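Local structure of lamina-associated polypeptide 2 isoforms alpha/zeta (Mus musculus, 2V0X) at the interface of chains A and B. The protein dimerises through its alpha-specific C-terminal domain, which includes a long coiled coil, and serves as a component of the nuclear lamina that is likely to work with lamin A. Sequence-based numbering; all coordinates share one arbitrary frame. Chains: chain A/B, Lamina-associated polypeptide 2 isoforms alpha/zeta.

Two patches of one dimer interface illustrate how a two-fold assembly can combine mainly apolar contacts (contact 1) with more polar ones (contact 2). The centres of the C-alpha atoms of contact 1 and contact 2 lie about 38 Å apart, and the two share no residue. In both, a segment between residues 66 and 83 of one chain meets the stretch after helix 203-211 of the other: helix 66-72 of chain B in contact 1, the start of helix 79-83 of chain A in contact 2. Because the two-fold axis repeats each patch with the chains exchanged, these peripheral segments embrace the partner on both flanks of the dimer, beside the long helices.

Contact 1: the interface of chains A and B. Residues chain A 40, 43, 47, 184, 214-217; chain B 70-71, 114.
Helix 66-72 and the long helix 100-146 of chain B meet helix 37-46, the 3-10 turn 47-49, helix 152-196 and the loop 214-217 of chain A. B:Ile71 hides the most surface (75 Å²), and B:Tyr114 links it to A:Met184. With CG anti to the backbone N (chi1 -173°), the tyrosine ring points at chain A, and the selenomethionine A:Met184 crosses it obliquely, CG over the centre of one face at 3.9 Å from the centroid. A bend at chi3 (84°) then brings A:Met184 CE to 3.4 Å from the phenol oxygen OH of B:Tyr114. That hydroxyl donates a 2.7 Å bond to the main-chain carbonyl O of B:Ile71, in the carbonyl plane, and so ties the two chain B helices together. The OH also lies in plane at the edge of the A:Phe214 ring, the two aromatic side chains meeting tip to tip. An alanine in place of B:Tyr114 would probably loosen helix 66-72 and leave A:Met184 poorly packed. The indole of A:Trp47 lies between A:Phe214 CD2 on one face and A:Val43 CG1 on the other, which fixes the tilt of the ring while its rim atom CZ3 touches B:Ile71 CG1 at 3.8 Å. Farther along, B:Ile71 CD1 meets A:Leu40 CD2 at 3.9 Å. The loop runs along poorly ordered B:Arg70, and A:Gly217 N weakly hydrogen-bonds B:Arg70 O at 3.3 Å. The site lies where the short peripheral helices pack on the long helices of the coiled-coil domain.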
loop_
_atom_site.group_PDB
_atom_site.type_symbol
_atom_site.label_atom_id
_atom_site.label_comp_id
_atom_site.label_asym_id
_atom_site.label_seq_id
_atom_site.Cartn_x
_atom_site.Cartn_y
_atom_site.Cartn_z
ATOM N N LEU A 40 10.519 2.135 11.181
ATOM C CA LEU A 40 10.858 0.771 11.575
ATOM C C LEU A 40 10.046 0.354 12.790
ATOM O O LEU A 40 9.565 -0.781 12.882
ATOM C CB LEU A 40 12.349 0.679 11.925
ATOM C CG LEU A 40 13.388 1.056 10.851
ATOM C CD1 LEU A 40 14.791 1.099 11.456
ATOM C CD2 LEU A 40 13.349 0.071 9.706
ATOM N N VAL A 43 6.431 -0.365 11.728
ATOM C CA VAL A 43 6.349 -1.659 11.067
ATOM C C VAL A 43 6.443 -2.810 12.081
ATOM O O VAL A 43 5.608 -3.708 12.082
ATOM C CB VAL A 43 7.446 -1.773 9.972
ATOM C CG1 VAL A 43 7.469 -3.171 9.376
ATOM C CG2 VAL A 43 7.197 -0.748 8.881
ATOM N N TRP A 47 3.669 -5.805 13.219
ATOM C CA TRP A 47 4.067 -7.200 13.041
ATOM C C TRP A 47 4.127 -8.065 14.309
ATOM O O TRP A 47 4.413 -9.267 14.235
ATOM C CB TRP A 47 5.395 -7.275 12.299
ATOM C CG TRP A 47 5.284 -6.834 10.853
ATOM C CD1 TRP A 47 4.136 -6.494 10.180
ATOM C CD2 TRP A 47 6.359 -6.699 9.922
ATOM N NE1 TRP A 47 4.437 -6.161 8.880
ATOM C CE2 TRP A 47 5.796 -6.280 8.694
ATOM C CE3 TRP A 47 7.750 -6.904 10.000
ATOM C CZ2 TRP A 47 6.579 -6.063 7.544
ATOM C CZ3 TRP A 47 8.530 -6.688 8.850
ATOM C CH2 TRP A 47 7.940 -6.275 7.643
HETATM N N MSE A 184 1.573 -6.233 4.473
HETATM C CA MSE A 184 2.701 -7.161 4.502
HETATM C C MSE A 184 2.469 -8.256 5.535
HETATM O O MSE A 184 2.855 -9.404 5.315
HETATM C CB MSE A 184 4.004 -6.410 4.801
HETATM C CG MSE A 184 4.404 -5.475 3.631
HETATM SE SE MSE A 184 5.451 -3.905 4.152
HETATM C CE MSE A 184 7.187 -4.765 4.159
ATOM N N PHE A 214 6.274 -11.608 13.533
ATOM C CA PHE A 214 7.009 -11.605 12.278
ATOM C C PHE A 214 8.070 -10.490 12.297
ATOM O O PHE A 214 7.765 -9.375 12.687
ATOM C CB PHE A 214 5.979 -11.381 11.160
ATOM C CG PHE A 214 6.577 -11.157 9.812
ATOM C CD1 PHE A 214 7.483 -12.075 9.269
ATOM C CD2 PHE A 214 6.243 -10.020 9.082
ATOM C CE1 PHE A 214 8.051 -11.855 8.011
ATOM C CE2 PHE A 214 6.800 -9.787 7.833
ATOM C CZ PHE A 214 7.709 -10.705 7.290
ATOM N N LYS A 215 9.300 -10.780 11.871
ATOM C CA LYS A 215 10.350 -9.753 11.860
ATOM C C LYS A 215 10.887 -9.455 10.471
ATOM O O LYS A 215 11.871 -8.734 10.328
ATOM C CB LYS A 215 11.546 -10.140 12.746
ATOM C CG LYS A 215 11.200 -10.778 14.077
ATOM C CD LYS A 215 11.042 -12.292 13.908
ATOM C CE LYS A 215 10.749 -12.984 15.219
ATOM N NZ LYS A 215 10.634 -14.451 15.008
ATOM N N GLY A 216 10.214 -9.926 9.436
ATOM C CA GLY A 216 10.731 -9.693 8.101
ATOM C C GLY A 216 11.847 -10.717 7.966
ATOM O O GLY A 216 12.158 -11.425 8.928
ATOM N N GLY A 217 12.435 -10.856 6.790
ATOM C CA GLY A 217 13.505 -11.831 6.674
ATOM C C GLY A 217 12.971 -13.196 6.294
ATOM O O GLY A 217 13.038 -13.563 5.124
ATOM N N ARG B 70 16.032 -6.211 5.225
ATOM C CA ARG B 70 15.345 -7.365 5.799
ATOM C C ARG B 70 13.824 -7.191 5.664
ATOM O O ARG B 70 13.116 -8.088 5.226
ATOM C CB ARG B 70 15.700 -7.502 7.277
ATOM C CG ARG B 70 15.024 -8.666 7.978
ATOM C CD ARG B 70 14.982 -8.467 9.487
ATOM N NE ARG B 70 16.274 -8.065 10.032
ATOM C CZ ARG B 70 16.555 -6.838 10.465
ATOM N NH1 ARG B 70 15.632 -5.884 10.423
ATOM N NH2 ARG B 70 17.770 -6.558 10.919
ATOM N N ILE B 71 13.351 -6.004 6.020
ATOM C CA ILE B 71 11.932 -5.662 5.998
ATOM C C ILE B 71 11.255 -5.599 4.628
ATOM O O ILE B 71 10.166 -6.132 4.448
ATOM C CB ILE B 71 11.727 -4.336 6.774
ATOM C CG1 ILE B 71 11.639 -4.638 8.263
ATOM C CG2 ILE B 71 10.531 -3.517 6.250
ATOM C CD1 ILE B 71 11.776 -3.400 9.132
ATOM N N TYR B 114 2.723 -8.523 -0.991
ATOM C CA TYR B 114 3.744 -8.072 -0.062
ATOM C C TYR B 114 4.669 -7.069 -0.734
ATOM O O TYR B 114 4.959 -6.001 -0.184
ATOM C CB TYR B 114 4.563 -9.257 0.464
ATOM C CG TYR B 114 5.536 -8.907 1.573
ATOM C CD1 TYR B 114 5.264 -9.258 2.888
ATOM C CD2 TYR B 114 6.731 -8.230 1.306
ATOM C CE1 TYR B 114 6.148 -8.955 3.914
ATOM C CE2 TYR B 114 7.634 -7.906 2.342
ATOM C CZ TYR B 114 7.330 -8.279 3.642
ATOM O OH TYR B 114 8.181 -7.998 4.683
#

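Contact 2: the interface of chains A and B. Residues chain A 78-80; chain B 218, 221, 224-225, 228-231.
The guanidinium of B:Arg231 has main-chain atoms at its edge, in plane: the carbonyl O of A:Asp79, the CA of A:Glu80 and the carbonyl O of B:Lys229. The imidazole of B:His225 carries B:Val224 CG1 on one face, offset toward the rim. Both belong to the C-terminal tail of the LAP2alpha dimerisation domain, a coiled-coil family, and this tail wraps around the start of helix 79-83 of the partner. B:Arg231, bent at chi2 and chi3, folds back so that NH2 donates to B:Lys229 O at 3.2 Å, on a lone pair of that carbonyl and in the guanidinium plane. This internal bond helps fix the group's rotation, while NH1 makes a weak bond to A:Asp79 O at 3.4 Å.

A:Glu80 loses the most surface of the patch to the partner (112 Å²). Its CB rests against B:Val224 CG2 at 3.6 Å and B:Ile228 CG2 at 3.7 Å, and the bend at chi2 (96°) turns the carboxylate toward B:His225. OE1 sits above the ring's rim on the NE2-CD2 side, 3.3 Å from B:His225 NE2, a polar approach and not a hydrogen bond, the planes 80° apart. The side-chain nitrogen NZ of B:Lys230 lies 4.9 Å from OE1 of A:Glu80, not in contact; with the guanidinium nearby, it may favour a charged carboxylate.

At the other side of B:Val224, A:Asp78 crosses B:Thr218 at about a right angle. The hydroxyl OG1 of B:Thr218, in the crowded position between backbone N and carbonyl carbon (chi1 65°), donates to A:Asp78 OD1 at 2.8 Å, approaching from above the carboxylate plane. The amide N of B:Gly221 donates to this OG1 at 2.8 Å, a bent bond that probably helps leave the hydroxyl hydrogen for the aspartate.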
loop_
_atom_site.group_PDB
_atom_site.type_symbol
_atom_site.label_atom_id
_atom_site.label_comp_id
_atom_site.label_asym_id
_atom_site.label_seq_id
_atom_site.Cartn_x
_atom_site.Cartn_y
_atom_site.Cartn_z
ATOM N N ASP A 78 -19.062 -13.098 -6.809
ATOM C CA ASP A 78 -20.306 -13.047 -7.574
ATOM C C ASP A 78 -21.255 -14.188 -7.225
ATOM O O ASP A 78 -20.834 -15.349 -7.114
ATOM C CB ASP A 78 -20.002 -13.103 -9.067
ATOM C CG ASP A 78 -19.033 -12.037 -9.498
ATOM O OD1 ASP A 78 -19.446 -11.146 -10.268
ATOM O OD2 ASP A 78 -17.864 -12.092 -9.062
ATOM N N ASP A 79 -22.538 -13.856 -7.093
ATOM C CA ASP A 79 -23.567 -14.846 -6.773
ATOM C C ASP A 79 -23.604 -15.949 -7.829
ATOM O O ASP A 79 -23.811 -17.109 -7.499
ATOM C CB ASP A 79 -24.941 -14.174 -6.628
ATOM C CG ASP A 79 -25.010 -13.227 -5.427
ATOM O OD1 ASP A 79 -25.595 -12.132 -5.564
ATOM O OD2 ASP A 79 -24.482 -13.575 -4.347
ATOM N N GLU A 80 -23.344 -15.579 -9.084
ATOM C CA GLU A 80 -23.312 -16.525 -10.202
ATOM C C GLU A 80 -22.326 -17.653 -9.906
ATOM O O GLU A 80 -22.639 -18.833 -10.082
ATOM C CB GLU A 80 -22.886 -15.828 -11.497
ATOM C CG GLU A 80 -23.930 -14.891 -12.129
ATOM C CD GLU A 80 -23.748 -13.415 -11.755
ATOM O OE1 GLU A 80 -24.269 -12.547 -12.492
ATOM O OE2 GLU A 80 -23.091 -13.115 -10.734
ATOM N N THR B 218 -17.101 -6.670 -7.746
ATOM C CA THR B 218 -17.106 -8.117 -7.571
ATOM C C THR B 218 -15.843 -8.740 -8.193
ATOM O O THR B 218 -15.247 -8.188 -9.120
ATOM C CB THR B 218 -18.370 -8.795 -8.166
ATOM O OG1 THR B 218 -18.386 -8.627 -9.583
ATOM C CG2 THR B 218 -19.641 -8.217 -7.558
ATOM N N GLY B 221 -16.999 -9.495 -11.821
ATOM C CA GLY B 221 -17.874 -8.534 -12.485
ATOM C C GLY B 221 -17.359 -8.001 -13.811
ATOM O O GLY B 221 -16.163 -7.747 -13.977
ATOM N N VAL B 224 -18.318 -12.082 -15.767
ATOM C CA VAL B 224 -19.187 -13.162 -15.291
ATOM C C VAL B 224 -20.414 -13.493 -16.162
ATOM O O VAL B 224 -20.621 -14.653 -16.526
ATOM C CB VAL B 224 -19.612 -12.921 -13.806
ATOM C CG1 VAL B 224 -20.551 -11.730 -13.686
ATOM C CG2 VAL B 224 -20.227 -14.173 -13.216
ATOM N N HIS B 225 -21.168 -12.466 -16.553
ATOM C CA HIS B 225 -22.381 -12.623 -17.362
ATOM C C HIS B 225 -22.147 -13.238 -18.745
ATOM O O HIS B 225 -23.074 -13.764 -19.362
ATOM C CB HIS B 225 -23.090 -11.275 -17.516
ATOM C CG HIS B 225 -23.314 -10.557 -16.221
ATOM N ND1 HIS B 225 -22.475 -9.561 -15.768
ATOM C CD2 HIS B 225 -24.283 -10.688 -15.285
ATOM C CE1 HIS B 225 -22.920 -9.106 -14.608
ATOM N NE2 HIS B 225 -24.015 -9.774 -14.294
ATOM N N ILE B 228 -21.977 -17.041 -17.232
ATOM C CA ILE B 228 -23.056 -17.490 -16.351
ATOM C C ILE B 228 -24.127 -16.401 -16.209
ATOM O O ILE B 228 -23.834 -15.289 -15.759
ATOM C CB ILE B 228 -22.537 -17.847 -14.936
ATOM C CG1 ILE B 228 -21.423 -18.897 -15.018
ATOM C CG2 ILE B 228 -23.682 -18.392 -14.083
ATOM C CD1 ILE B 228 -20.687 -19.120 -13.713
ATOM N N LYS B 229 -25.358 -16.716 -16.607
ATOM C CA LYS B 229 -26.458 -15.762 -16.508
ATOM C C LYS B 229 -26.928 -15.721 -15.055
ATOM O O LYS B 229 -26.725 -16.674 -14.296
ATOM C CB LYS B 229 -27.624 -16.147 -17.440
ATOM C CG LYS B 229 -28.541 -17.254 -16.912
ATOM C CD LYS B 229 -29.721 -17.574 -17.838
ATOM C CE LYS B 229 -30.819 -16.497 -17.845
ATOM N NZ LYS B 229 -30.563 -15.353 -18.781
ATOM N N LYS B 230 -27.538 -14.608 -14.666
ATOM C CA LYS B 230 -28.041 -14.441 -13.305
ATOM C C LYS B 230 -29.490 -14.921 -13.205
ATOM O O LYS B 230 -30.142 -15.163 -14.225
ATOM C CB LYS B 230 -27.933 -12.974 -12.861
ATOM C CG LYS B 230 -28.964 -12.022 -13.474
ATOM C CD LYS B 230 -28.868 -11.954 -14.990
ATOM C CE LYS B 230 -27.560 -11.337 -15.452
ATOM N NZ LYS B 230 -27.463 -9.913 -15.037
ATOM N N ARG B 231 -29.981 -15.066 -11.975
ATOM C CA ARG B 231 -31.356 -15.507 -11.737
ATOM C C ARG B 231 -32.357 -14.490 -12.288
ATOM O O ARG B 231 -32.306 -13.306 -11.948
ATOM C CB ARG B 231 -31.616 -15.718 -10.238
ATOM C CG ARG B 231 -31.144 -17.053 -9.668
ATOM C CD ARG B 231 -29.706 -17.005 -9.168
ATOM N NE ARG B 231 -28.733 -16.887 -10.251
ATOM C CZ ARG B 231 -27.414 -16.899 -10.079
ATOM N NH1 ARG B 231 -26.898 -17.023 -8.863
ATOM N NH2 ARG B 231 -26.608 -16.800 -11.129
#